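Local coordinates for protein 3-Hydroxyacyl-CoA dehydrogenase (Ralstonia eutropha H16, PDB 4PZD) that probably catalyses the NAD-dependent oxidation of (3S)-3-hydroxyacyl-CoA to 3-oxoacyl-CoA, at residues N28-D33 with L80-I85; V86-T91 with K99-I104; N111-S116 with R135-H140. All coordinates share one frame; numbering follows the deposited sequence.

Interaction 1: N28-D33 with L80-I85; sequences NVVMVD and LKATDI. With NAD (nicotinamide-adenine-dinucleotide), chain J.
Next to the adenosine half of the Rossmann-type NAD site, Val30 and Val32 of strand 28-32 pack against Leu80 in the loop that leads into strand 85-88. One methyl, Leu80 CD2, serves both valines: it lies 3.8 Å from Val30 CG1 and 3.7 Å from Val32 CG2, and the leucine runs at a slant to each. Val30 has two further neighbours. Thr83 crosses it at about a right angle, with Thr83 CG2 3.9 Å from Val30 CB, and Ala82 CB stands more loosely at 4.4 Å from Val30 CG2.

The two branches of Thr83 do different work. With OG1 set between the backbone N and the carbonyl carbon (chi1 67°), the hydroxyl turns back into its own loop and donates to Leu80 O (OG1 to O, 2.6 Å), while CG2 faces the strand. The carbonyl is approached at a C=O...donor angle of 125°, and the bond closes the turn that presents Leu80, Ala82 and Thr83 to Val30. No hydrogen bond joins the two segments, so the contact is wholly apolar.

Val29 and Met31 point to the other face of the strand, where Val29 meets helix 13-23. Just beyond the strand, Asp33 takes both adenosine ribose hydroxyls of NAD, O2B on OD1 at 2.6 Å and O3B on OD2 at 2.7 Å; OD2 also accepts from Ala11 N of the glycine-rich loop. A carboxylate gripping the ribose diol at the end of the second strand is the classic mark of an NAD-binding Rossmann fold.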
loop_
_atom_site.group_PDB
_atom_site.type_symbol
_atom_site.label_atom_id
_atom_site.label_comp_id
_atom_site.label_asym_id
_atom_site.label_seq_id
_atom_site.Cartn_x
_atom_site.Cartn_y
_atom_site.Cartn_z
ATOM N N ASN A 28 36.311 0.145 -0.222
ATOM C CA ASN A 28 37.010 0.295 -1.498
ATOM C C ASN A 28 36.186 -0.320 -2.613
ATOM O O ASN A 28 35.911 -1.523 -2.595
ATOM C CB ASN A 28 38.377 -0.401 -1.451
ATOM C CG ASN A 28 39.185 -0.044 -0.206
ATOM O OD1 ASN A 28 39.216 -0.814 0.768
ATOM N ND2 ASN A 28 39.844 1.125 -0.230
ATOM N N VAL A 29 35.774 0.499 -3.573
ATOM C CA VAL A 29 34.995 0.000 -4.695
ATOM C C VAL A 29 35.831 -0.037 -5.945
ATOM O O VAL A 29 36.499 0.932 -6.254
ATOM C CB VAL A 29 33.793 0.891 -5.029
ATOM C CG1 VAL A 29 32.962 0.228 -6.126
ATOM C CG2 VAL A 29 32.947 1.167 -3.797
ATOM N N VAL A 30 35.762 -1.149 -6.663
ATOM C CA VAL A 30 36.348 -1.288 -7.996
ATOM C C VAL A 30 35.191 -1.358 -8.997
ATOM O O VAL A 30 34.554 -2.406 -9.172
ATOM C CB VAL A 30 37.246 -2.547 -8.092
ATOM C CG1 VAL A 30 37.633 -2.864 -9.531
ATOM C CG2 VAL A 30 38.492 -2.363 -7.249
ATOM N N MET A 31 34.906 -0.235 -9.640
ATOM C CA MET A 31 33.763 -0.163 -10.519
ATOM C C MET A 31 34.190 -0.365 -11.959
ATOM O O MET A 31 34.998 0.394 -12.468
ATOM C CB MET A 31 33.094 1.173 -10.377
ATOM C CG MET A 31 31.630 1.114 -10.712
ATOM S SD MET A 31 30.925 2.725 -11.062
ATOM C CE MET A 31 31.918 3.854 -10.096
ATOM N N VAL A 32 33.627 -1.376 -12.609
ATOM C CA VAL A 32 34.014 -1.753 -13.965
ATOM C C VAL A 32 32.862 -1.492 -14.963
ATOM O O VAL A 32 31.722 -1.875 -14.708
ATOM C CB VAL A 32 34.435 -3.241 -13.984
ATOM C CG1 VAL A 32 34.865 -3.678 -15.374
ATOM C CG2 VAL A 32 35.564 -3.487 -12.997
ATOM N N ASP A 33 33.143 -0.812 -16.077
ATOM C CA ASP A 33 32.186 -0.730 -17.207
ATOM C C ASP A 33 32.926 -1.020 -18.522
ATOM O O ASP A 33 34.043 -1.553 -18.487
ATOM C CB ASP A 33 31.452 0.622 -17.226
ATOM C CG ASP A 33 30.005 0.501 -17.677
ATOM O OD1 ASP A 33 29.745 -0.271 -18.622
ATOM O OD2 ASP A 33 29.128 1.176 -17.101
ATOM N N LEU A 80 39.129 -7.031 -10.643
ATOM C CA LEU A 80 38.254 -7.670 -9.672
ATOM C C LEU A 80 38.891 -8.866 -8.932
ATOM O O LEU A 80 38.221 -9.502 -8.112
ATOM C CB LEU A 80 36.962 -8.124 -10.368
ATOM C CG LEU A 80 36.199 -7.094 -11.213
ATOM C CD1 LEU A 80 35.113 -7.783 -12.022
ATOM C CD2 LEU A 80 35.598 -6.005 -10.346
ATOM N N LYS A 81 40.155 -9.193 -9.215
ATOM C CA LYS A 81 40.926 -10.058 -8.308
ATOM C C LYS A 81 41.251 -9.270 -7.024
ATOM O O LYS A 81 41.428 -9.852 -5.962
ATOM C CB LYS A 81 42.219 -10.561 -8.955
ATOM C CG LYS A 81 42.038 -11.436 -10.190
ATOM C CD LYS A 81 43.366 -12.060 -10.624
ATOM C CE LYS A 81 43.412 -12.367 -12.121
ATOM N NZ LYS A 81 42.674 -13.612 -12.452
ATOM N N ALA A 82 41.295 -7.941 -7.133
ATOM C CA ALA A 82 41.454 -7.061 -5.974
ATOM C C ALA A 82 40.401 -7.308 -4.898
ATOM O O ALA A 82 40.643 -7.020 -3.730
ATOM C CB ALA A 82 41.398 -5.586 -6.407
ATOM N N THR A 83 39.253 -7.865 -5.286
ATOM C CA THR A 83 37.996 -7.634 -4.570
ATOM C C THR A 83 37.501 -8.791 -3.703
ATOM O O THR A 83 37.716 -9.955 -4.024
ATOM C CB THR A 83 36.881 -7.305 -5.575
ATOM O OG1 THR A 83 36.608 -8.459 -6.376
ATOM C CG2 THR A 83 37.300 -6.151 -6.480
ATOM N N ASP A 84 36.800 -8.440 -2.624
ATOM C CA ASP A 84 36.216 -9.410 -1.680
ATOM C C ASP A 84 34.904 -10.034 -2.216
ATOM O O ASP A 84 34.542 -11.162 -1.867
ATOM C CB ASP A 84 35.957 -8.733 -0.320
ATOM C CG ASP A 84 37.195 -8.034 0.241
ATOM O OD1 ASP A 84 38.319 -8.527 0.007
ATOM O OD2 ASP A 84 37.046 -6.986 0.912
ATOM N N ILE A 85 34.213 -9.282 -3.072
ATOM C CA ILE A 85 32.915 -9.660 -3.603
ATOM C C ILE A 85 32.597 -8.774 -4.809
ATOM O O ILE A 85 32.887 -7.576 -4.801
ATOM C CB ILE A 85 31.819 -9.460 -2.541
ATOM C CG1 ILE A 85 30.446 -9.830 -3.100
ATOM C CG2 ILE A 85 31.798 -8.012 -2.044
ATOM C CD1 ILE A 85 29.327 -9.626 -2.102
HETATM P PA NAD J . 21.579 2.195 -16.569
HETATM O O1A NAD J . 20.937 2.326 -17.929
HETATM O O2A NAD J . 21.557 3.388 -15.639
HETATM O O5B NAD J . 23.114 1.760 -16.816
HETATM C C5B NAD J . 23.498 0.419 -17.140
HETATM C C4B NAD J . 25.019 0.305 -17.082
HETATM O O4B NAD J . 25.423 -1.069 -17.214
HETATM C C3B NAD J . 25.689 1.119 -18.202
HETATM O O3B NAD J . 26.640 2.085 -17.696
HETATM C C2B NAD J . 26.331 0.053 -19.085
HETATM O O2B NAD J . 27.535 0.489 -19.745
HETATM C C1B NAD J . 26.552 -1.112 -18.110
HETATM N N9A NAD J . 26.799 -2.395 -18.856
HETATM C C8A NAD J . 26.060 -2.957 -19.850
HETATM N N7A NAD J . 26.654 -4.108 -20.287
HETATM C C5A NAD J . 27.788 -4.294 -19.581
HETATM C C6A NAD J . 28.890 -5.308 -19.525
HETATM N N6A NAD J . 28.880 -6.395 -20.356
HETATM N N1A NAD J . 29.904 -5.115 -18.621
HETATM C C2A NAD J . 29.921 -4.037 -17.797
HETATM N N3A NAD J . 28.945 -3.091 -17.800
HETATM C C4A NAD J . 27.880 -3.160 -18.646
HETATM O O3 NAD J . 20.954 0.889 -15.843
HETATM P PN NAD J . 20.770 0.649 -14.251
HETATM O O1N NAD J . 19.585 1.464 -13.779
HETATM O O2N NAD J . 22.109 0.793 -13.556
HETATM O O5D NAD J . 20.302 -0.903 -14.236
HETATM C C5D NAD J . 21.201 -1.971 -13.957
HETATM C C4D NAD J . 20.454 -3.242 -13.555
HETATM O O4D NAD J . 20.020 -3.210 -12.188
HETATM C C3D NAD J . 19.184 -3.501 -14.337
HETATM O O3D NAD J . 19.449 -4.098 -15.597
HETATM C C2D NAD J . 18.447 -4.415 -13.390
HETATM O O2D NAD J . 18.991 -5.734 -13.477
HETATM C C1D NAD J . 18.755 -3.883 -12.018
HETATM N N1N NAD J . 17.647 -3.023 -11.513
HETATM C C2N NAD J . 17.302 -1.884 -12.157
HETATM C C3N NAD J . 16.271 -1.052 -11.707
HETATM C C7N NAD J . 15.959 0.212 -12.480
HETATM O O7N NAD J . 14.816 0.459 -12.815
HETATM N N7N NAD J . 16.945 1.059 -12.795
HETATM C C4N NAD J . 15.573 -1.420 -10.549
HETATM C C5N NAD J . 15.934 -2.589 -9.891
HETATM C C6N NAD J . 16.971 -3.380 -10.395
#

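Interaction 2: V86-T91 with K99-I104; sequences VIEAAT and KILKQI. With NAD (nicotinamide-adenine-dinucleotide), chain J.
Glu88 OE2 is gripped by two successive backbone amides, a nearly straight bond from Ala90 N (2.6 Å, N-H...O 170°) and a longer one from Thr91 N at 3.3 Å. Both arrive nearly along the carboxylate C-O axis. The other oxygen, OE1, forms a salt bridge with Lys97, whose NZ also bonds to Thr91 O, so both oxygens of the carboxylate are tied down and the turn after the strand is held closed around it.

The bend of Glu88 at chi2 (-86°) turns the carboxylate back over its own turn; CB and CG, before the bend, face helix 94-107. Glu88 CB meets Leu101 CD2 at 3.8 Å, and Glu88 CG lies 3.9 Å from Ile100 CG2, the two side chains crossing at about a right angle. Ile100 serves several partners: its CD1 touches Thr91 CG2 at 3.7 Å, packs on Ala90, and reaches the adenine amino group N6A of NAD. Ala90 CB rests 3.4 Å from adenine C4A. At the far end, Val86 CG2 and Ile104 CG2 pack at 4.0 Å.

Strand 86-88 and helix 99-104 run antiparallel, at 166°, as the first two elements of a beta-alpha-beta unit completed by strand 113-117. Ile100 and Ile104 also lie on Val9 of strand 5-9, and Leu101 on Ile114 and Phe136, so the helix spans several neighbouring strands.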
loop_
_atom_site.group_PDB
_atom_site.type_symbol
_atom_site.label_atom_id
_atom_site.label_comp_id
_atom_site.label_asym_id
_atom_site.label_seq_id
_atom_site.Cartn_x
_atom_site.Cartn_y
_atom_site.Cartn_z
ATOM N N VAL A 86 31.988 -9.364 -5.831
ATOM C CA VAL A 86 31.559 -8.621 -7.003
ATOM C C VAL A 86 30.043 -8.625 -7.093
ATOM O O VAL A 86 29.413 -9.677 -6.988
ATOM C CB VAL A 86 32.096 -9.246 -8.306
ATOM C CG1 VAL A 86 31.974 -8.248 -9.458
ATOM C CG2 VAL A 86 33.539 -9.715 -8.132
ATOM N N ILE A 87 29.477 -7.448 -7.322
ATOM C CA ILE A 87 28.054 -7.282 -7.572
ATOM C C ILE A 87 27.832 -6.912 -9.034
ATOM O O ILE A 87 28.329 -5.880 -9.472
ATOM C CB ILE A 87 27.481 -6.123 -6.730
ATOM C CG1 ILE A 87 27.656 -6.410 -5.221
ATOM C CG2 ILE A 87 26.026 -5.848 -7.127
ATOM C CD1 ILE A 87 27.145 -5.308 -4.323
ATOM N N GLU A 88 27.076 -7.745 -9.762
ATOM C CA GLU A 88 26.686 -7.454 -11.134
ATOM C C GLU A 88 25.506 -6.533 -11.088
ATOM O O GLU A 88 24.606 -6.726 -10.292
ATOM C CB GLU A 88 26.327 -8.730 -11.904
ATOM C CG GLU A 88 25.943 -8.507 -13.375
ATOM C CD GLU A 88 24.471 -8.177 -13.548
ATOM O OE1 GLU A 88 23.640 -9.051 -13.238
ATOM O OE2 GLU A 88 24.135 -7.053 -13.977
ATOM N N ALA A 89 25.501 -5.544 -11.973
ATOM C CA ALA A 89 24.526 -4.474 -11.916
ATOM C C ALA A 89 24.466 -3.734 -13.253
ATOM O O ALA A 89 24.317 -2.507 -13.329
ATOM C CB ALA A 89 24.896 -3.528 -10.778
ATOM N N ALA A 90 24.551 -4.514 -14.314
ATOM C CA ALA A 90 24.723 -3.994 -15.659
ATOM C C ALA A 90 23.475 -4.138 -16.516
ATOM O O ALA A 90 23.259 -3.301 -17.411
ATOM C CB ALA A 90 25.882 -4.704 -16.325
ATOM N N THR A 91 22.662 -5.173 -16.247
ATOM C CA THR A 91 21.595 -5.598 -17.173
ATOM C C THR A 91 20.486 -6.523 -16.601
ATOM O O THR A 91 20.765 -7.471 -15.872
ATOM C CB THR A 91 22.225 -6.307 -18.383
ATOM O OG1 THR A 91 21.203 -6.861 -19.215
ATOM C CG2 THR A 91 23.158 -7.432 -17.926
ATOM N N LYS A 99 26.505 -14.329 -19.441
ATOM C CA LYS A 99 27.858 -13.999 -19.915
ATOM C C LYS A 99 28.683 -13.243 -18.890
ATOM O O LYS A 99 29.798 -13.660 -18.555
ATOM C CB LYS A 99 27.802 -13.159 -21.187
ATOM C CG LYS A 99 27.605 -13.971 -22.458
ATOM C CD LYS A 99 27.000 -13.104 -23.563
ATOM C CE LYS A 99 27.166 -13.709 -24.955
ATOM N NZ LYS A 99 26.444 -15.002 -25.106
ATOM N N ILE A 100 28.128 -12.144 -18.396
ATOM C CA ILE A 100 28.848 -11.298 -17.456
ATOM C C ILE A 100 29.248 -12.088 -16.243
ATOM O O ILE A 100 30.414 -12.080 -15.878
ATOM C CB ILE A 100 28.052 -10.058 -17.057
ATOM C CG1 ILE A 100 27.942 -9.115 -18.258
ATOM C CG2 ILE A 100 28.732 -9.311 -15.921
ATOM C CD1 ILE A 100 26.781 -8.151 -18.153
ATOM N N LEU A 101 28.311 -12.828 -15.667
ATOM C CA LEU A 101 28.599 -13.652 -14.482
ATOM C C LEU A 101 29.636 -14.748 -14.725
ATOM O O LEU A 101 30.486 -15.010 -13.864
ATOM C CB LEU A 101 27.314 -14.267 -13.926
ATOM C CG LEU A 101 26.263 -13.293 -13.362
ATOM C CD1 LEU A 101 25.000 -14.069 -13.032
ATOM C CD2 LEU A 101 26.752 -12.527 -12.137
ATOM N N LYS A 102 29.588 -15.380 -15.892
ATOM C CA LYS A 102 30.599 -16.381 -16.250
ATOM C C LYS A 102 31.991 -15.752 -16.368
ATOM O O LYS A 102 32.983 -16.286 -15.879
ATOM C CB LYS A 102 30.252 -17.007 -17.583
ATOM C CG LYS A 102 28.967 -17.807 -17.598
ATOM C CD LYS A 102 29.260 -19.289 -17.514
ATOM C CE LYS A 102 28.070 -20.098 -17.982
ATOM N NZ LYS A 102 27.895 -20.004 -19.456
ATOM N N GLN A 103 32.058 -14.617 -17.046
ATOM C CA GLN A 103 33.308 -13.883 -17.163
ATOM C C GLN A 103 33.848 -13.530 -15.782
ATOM O O GLN A 103 35.018 -13.776 -15.483
ATOM C CB GLN A 103 33.070 -12.624 -17.975
ATOM C CG GLN A 103 34.306 -11.849 -18.363
ATOM C CD GLN A 103 33.911 -10.504 -18.915
ATOM O OE1 GLN A 103 33.104 -10.430 -19.836
ATOM N NE2 GLN A 103 34.436 -9.430 -18.326
ATOM N N ILE A 104 32.979 -12.964 -14.950
ATOM C CA ILE A 104 33.311 -12.678 -13.554
ATOM C C ILE A 104 33.742 -13.939 -12.820
ATOM O O ILE A 104 34.734 -13.939 -12.105
ATOM C CB ILE A 104 32.125 -12.093 -12.787
ATOM C CG1 ILE A 104 31.739 -10.725 -13.356
ATOM C CG2 ILE A 104 32.482 -11.960 -11.311
ATOM C CD1 ILE A 104 30.373 -10.243 -12.912
HETATM P PA NAD J . 21.579 2.195 -16.569
HETATM O O1A NAD J . 20.937 2.326 -17.929
HETATM O O2A NAD J . 21.557 3.388 -15.639
HETATM O O5B NAD J . 23.114 1.760 -16.816
HETATM C C5B NAD J . 23.498 0.419 -17.140
HETATM C C4B NAD J . 25.019 0.305 -17.082
HETATM O O4B NAD J . 25.423 -1.069 -17.214
HETATM C C3B NAD J . 25.689 1.119 -18.202
HETATM O O3B NAD J . 26.640 2.085 -17.696
HETATM C C2B NAD J . 26.331 0.053 -19.085
HETATM O O2B NAD J . 27.535 0.489 -19.745
HETATM C C1B NAD J . 26.552 -1.112 -18.110
HETATM N N9A NAD J . 26.799 -2.395 -18.856
HETATM C C8A NAD J . 26.060 -2.957 -19.850
HETATM N N7A NAD J . 26.654 -4.108 -20.287
HETATM C C5A NAD J . 27.788 -4.294 -19.581
HETATM C C6A NAD J . 28.890 -5.308 -19.525
HETATM N N6A NAD J . 28.880 -6.395 -20.356
HETATM N N1A NAD J . 29.904 -5.115 -18.621
HETATM C C2A NAD J . 29.921 -4.037 -17.797
HETATM N N3A NAD J . 28.945 -3.091 -17.800
HETATM C C4A NAD J . 27.880 -3.160 -18.646
HETATM O O3 NAD J . 20.954 0.889 -15.843
HETATM P PN NAD J . 20.770 0.649 -14.251
HETATM O O1N NAD J . 19.585 1.464 -13.779
HETATM O O2N NAD J . 22.109 0.793 -13.556
HETATM O O5D NAD J . 20.302 -0.903 -14.236
HETATM C C5D NAD J . 21.201 -1.971 -13.957
HETATM C C4D NAD J . 20.454 -3.242 -13.555
HETATM O O4D NAD J . 20.020 -3.210 -12.188
HETATM C C3D NAD J . 19.184 -3.501 -14.337
HETATM O O3D NAD J . 19.449 -4.098 -15.597
HETATM C C2D NAD J . 18.447 -4.415 -13.390
HETATM O O2D NAD J . 18.991 -5.734 -13.477
HETATM C C1D NAD J . 18.755 -3.883 -12.018
HETATM N N1N NAD J . 17.647 -3.023 -11.513
HETATM C C2N NAD J . 17.302 -1.884 -12.157
HETATM C C3N NAD J . 16.271 -1.052 -11.707
HETATM C C7N NAD J . 15.959 0.212 -12.480
HETATM O O7N NAD J . 14.816 0.459 -12.815
HETATM N N7N NAD J . 16.945 1.059 -12.795
HETATM C C4N NAD J . 15.573 -1.420 -10.549
HETATM C C5N NAD J . 15.934 -2.589 -9.891
HETATM C C6N NAD J . 16.971 -3.380 -10.395
#

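Interaction 3: N111-S116 with R135-H140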
loop_
_atom_site.group_PDB
_atom_site.type_symbol
_atom_site.label_atom_id
_atom_site.label_comp_id
_atom_site.label_asym_id
_atom_site.label_seq_id
_atom_site.Cartn_x
_atom_site.Cartn_y
_atom_site.Cartn_z
ATOM N N ASN A 111 36.511 -18.503 -3.563
ATOM C CA ASN A 111 35.883 -18.145 -2.320
ATOM C C ASN A 111 35.238 -16.764 -2.341
ATOM O O ASN A 111 34.593 -16.360 -1.358
ATOM C CB ASN A 111 36.914 -18.242 -1.188
ATOM C CG ASN A 111 36.387 -19.019 -0.002
ATOM O OD1 ASN A 111 36.601 -20.234 0.097
ATOM N ND2 ASN A 111 35.652 -18.339 0.880
ATOM N N VAL A 112 35.419 -16.042 -3.444
ATOM C CA VAL A 112 34.833 -14.711 -3.607
ATOM C C VAL A 112 33.346 -14.889 -3.868
ATOM O O VAL A 112 32.925 -15.817 -4.545
ATOM C CB VAL A 112 35.508 -13.906 -4.763
ATOM C CG1 VAL A 112 34.639 -12.743 -5.217
ATOM C CG2 VAL A 112 36.885 -13.396 -4.333
ATOM N N ILE A 113 32.555 -13.994 -3.306
ATOM C CA ILE A 113 31.121 -14.040 -3.472
ATOM C C ILE A 113 30.743 -13.263 -4.710
ATOM O O ILE A 113 31.252 -12.160 -4.936
ATOM C CB ILE A 113 30.397 -13.423 -2.267
ATOM C CG1 ILE A 113 30.548 -14.347 -1.042
ATOM C CG2 ILE A 113 28.933 -13.171 -2.622
ATOM C CD1 ILE A 113 30.044 -13.767 0.264
ATOM N N ILE A 114 29.844 -13.848 -5.488
ATOM C CA ILE A 114 29.261 -13.182 -6.628
ATOM C C ILE A 114 27.750 -12.916 -6.410
ATOM O O ILE A 114 26.960 -13.831 -6.132
ATOM C CB ILE A 114 29.476 -14.031 -7.892
ATOM C CG1 ILE A 114 30.959 -14.396 -8.022
ATOM C CG2 ILE A 114 28.946 -13.292 -9.112
ATOM C CD1 ILE A 114 31.278 -15.271 -9.222
ATOM N N ALA A 115 27.359 -11.652 -6.527
ATOM C CA ALA A 115 25.972 -11.263 -6.394
ATOM C C ALA A 115 25.493 -10.722 -7.722
ATOM O O ALA A 115 26.291 -10.445 -8.619
ATOM C CB ALA A 115 25.813 -10.205 -5.320
ATOM N N SER A 116 24.175 -10.597 -7.832
ATOM C CA SER A 116 23.522 -10.009 -8.997
ATOM C C SER A 116 22.319 -9.216 -8.542
ATOM O O SER A 116 21.444 -9.739 -7.868
ATOM C CB SER A 116 23.090 -11.093 -9.995
ATOM O OG SER A 116 23.122 -10.621 -11.334
ATOM N N ARG A 135 28.281 -19.849 -3.500
ATOM C CA ARG A 135 28.881 -18.518 -3.303
ATOM C C ARG A 135 28.103 -17.398 -4.008
ATOM O O ARG A 135 28.559 -16.261 -4.019
ATOM C CB ARG A 135 30.341 -18.534 -3.789
ATOM C CG ARG A 135 31.290 -19.281 -2.862
ATOM C CD ARG A 135 31.749 -18.375 -1.733
ATOM N NE ARG A 135 31.432 -18.912 -0.411
ATOM C CZ ARG A 135 31.547 -18.233 0.732
ATOM N NH1 ARG A 135 31.988 -16.972 0.749
ATOM N NH2 ARG A 135 31.216 -18.827 1.872
ATOM N N PHE A 136 26.935 -17.727 -4.580
ATOM C CA PHE A 136 26.097 -16.772 -5.302
ATOM C C PHE A 136 24.849 -16.356 -4.528
ATOM O O PHE A 136 24.194 -17.183 -3.913
ATOM C CB PHE A 136 25.671 -17.381 -6.632
ATOM C CG PHE A 136 25.009 -16.405 -7.550
ATOM C CD1 PHE A 136 25.754 -15.587 -8.346
ATOM C CD2 PHE A 136 23.639 -16.308 -7.602
ATOM C CE1 PHE A 136 25.147 -14.679 -9.181
ATOM C CE2 PHE A 136 23.022 -15.404 -8.433
ATOM C CZ PHE A 136 23.777 -14.586 -9.222
ATOM N N ILE A 137 24.487 -15.085 -4.630
ATOM C CA ILE A 137 23.296 -14.578 -3.987
ATOM C C ILE A 137 22.694 -13.370 -4.740
ATOM O O ILE A 137 23.399 -12.610 -5.414
ATOM C CB ILE A 137 23.632 -14.154 -2.547
ATOM C CG1 ILE A 137 22.358 -13.852 -1.750
ATOM C CG2 ILE A 137 24.546 -12.928 -2.550
ATOM C CD1 ILE A 137 22.595 -13.653 -0.267
ATOM N N GLY A 138 21.382 -13.194 -4.597
ATOM C CA GLY A 138 20.675 -12.090 -5.201
ATOM C C GLY A 138 20.659 -10.864 -4.321
ATOM O O GLY A 138 20.473 -10.926 -3.113
ATOM N N MET A 139 20.842 -9.722 -4.935
ATOM C CA MET A 139 20.512 -8.496 -4.273
ATOM C C MET A 139 19.494 -7.770 -5.134
ATOM O O MET A 139 19.393 -8.002 -6.338
ATOM C CB MET A 139 21.772 -7.686 -4.061
ATOM C CG MET A 139 22.791 -8.483 -3.264
ATOM S SD MET A 139 24.364 -7.660 -2.997
ATOM C CE MET A 139 24.055 -6.725 -1.499
ATOM N N HIS A 140 18.697 -6.938 -4.496
ATOM C CA HIS A 140 17.836 -6.029 -5.191
ATOM C C HIS A 140 17.904 -4.735 -4.351
ATOM O O HIS A 140 17.476 -4.708 -3.192
ATOM C CB HIS A 140 16.451 -6.679 -5.342
ATOM C CG HIS A 140 15.354 -5.750 -5.775
ATOM N ND1 HIS A 140 15.476 -4.869 -6.830
ATOM C CD2 HIS A 140 14.100 -5.586 -5.297
ATOM C CE1 HIS A 140 14.355 -4.181 -6.959
ATOM N NE2 HIS A 140 13.502 -4.605 -6.047
#
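Arg135 follows the backbone of Asn111 and Val112 from its root outward. Its CB lies 3.8 Å from Val112 O, and CG is still near that oxygen. CD comes 3.5 Å from Asn111 O, to which NH1 gives a weak hydrogen bond at 3.4 Å. Bends at chi2 (-84°) and chi3 bring NH1 within 3.5 Å of Ile113 CG1. Asn111 ND2 sits over one face of the guanidinium, near CZ but offset toward the rim, the amide and guanidinium planes 40° apart.

Alongside, the strands pair in parallel. Ile114 N bonds to Arg135 O, Ile137 N to Ile114 O, Ser116 N to Ile137 O and Met139 N to Ser116 O. Phe136, with CG anti to its N (chi1 -170°), passes its ring beside Ile114 O, oblique to it, and crosses the Ile114 side chain at about a right angle. Phe136 CD1 is 4.0 Å from Ile114 CG2, and CZ 3.6 Å from Ser116 CB; helices 94-107 and 123-127 pack on the same ring. On the other face, Ala115 CB meets Met139 SD at 3.7 Å and also packs on Ile137 CG2, with helix 161-173 beyond. The strand carries His140, predicted to matter for catalysis, which touches NAD.

The chemistry divides the contact: main-chain bonds set the pairing, mostly apolar groups line both faces, and Arg135 meets Asn111 and Ile113 mainly by packing, its one hydrogen bond there being weak.

From the N terminus the three contacts follow one another in series; none nests in or crosses another. Interaction 1 closes the longest loop, 46 residues that include helices 37-54 and 61-70 and strand 71-74. Interaction 2 closes a seven-residue connection that is mostly the start of helix 94-107, and interaction 3 spans the crossover through helix 123-127. Ile85 runs straight into Val86, so the first contact hands over to the second, and Leu80 packs on Val86. Probable hydrogen bonds between Val86 and both Ile113 and Ala115 join interactions 2 and 3. All three tie into one sheet, in which strand 5-9 separates 28-32 from 85-88; all three reach NAD, interaction 3 through His140.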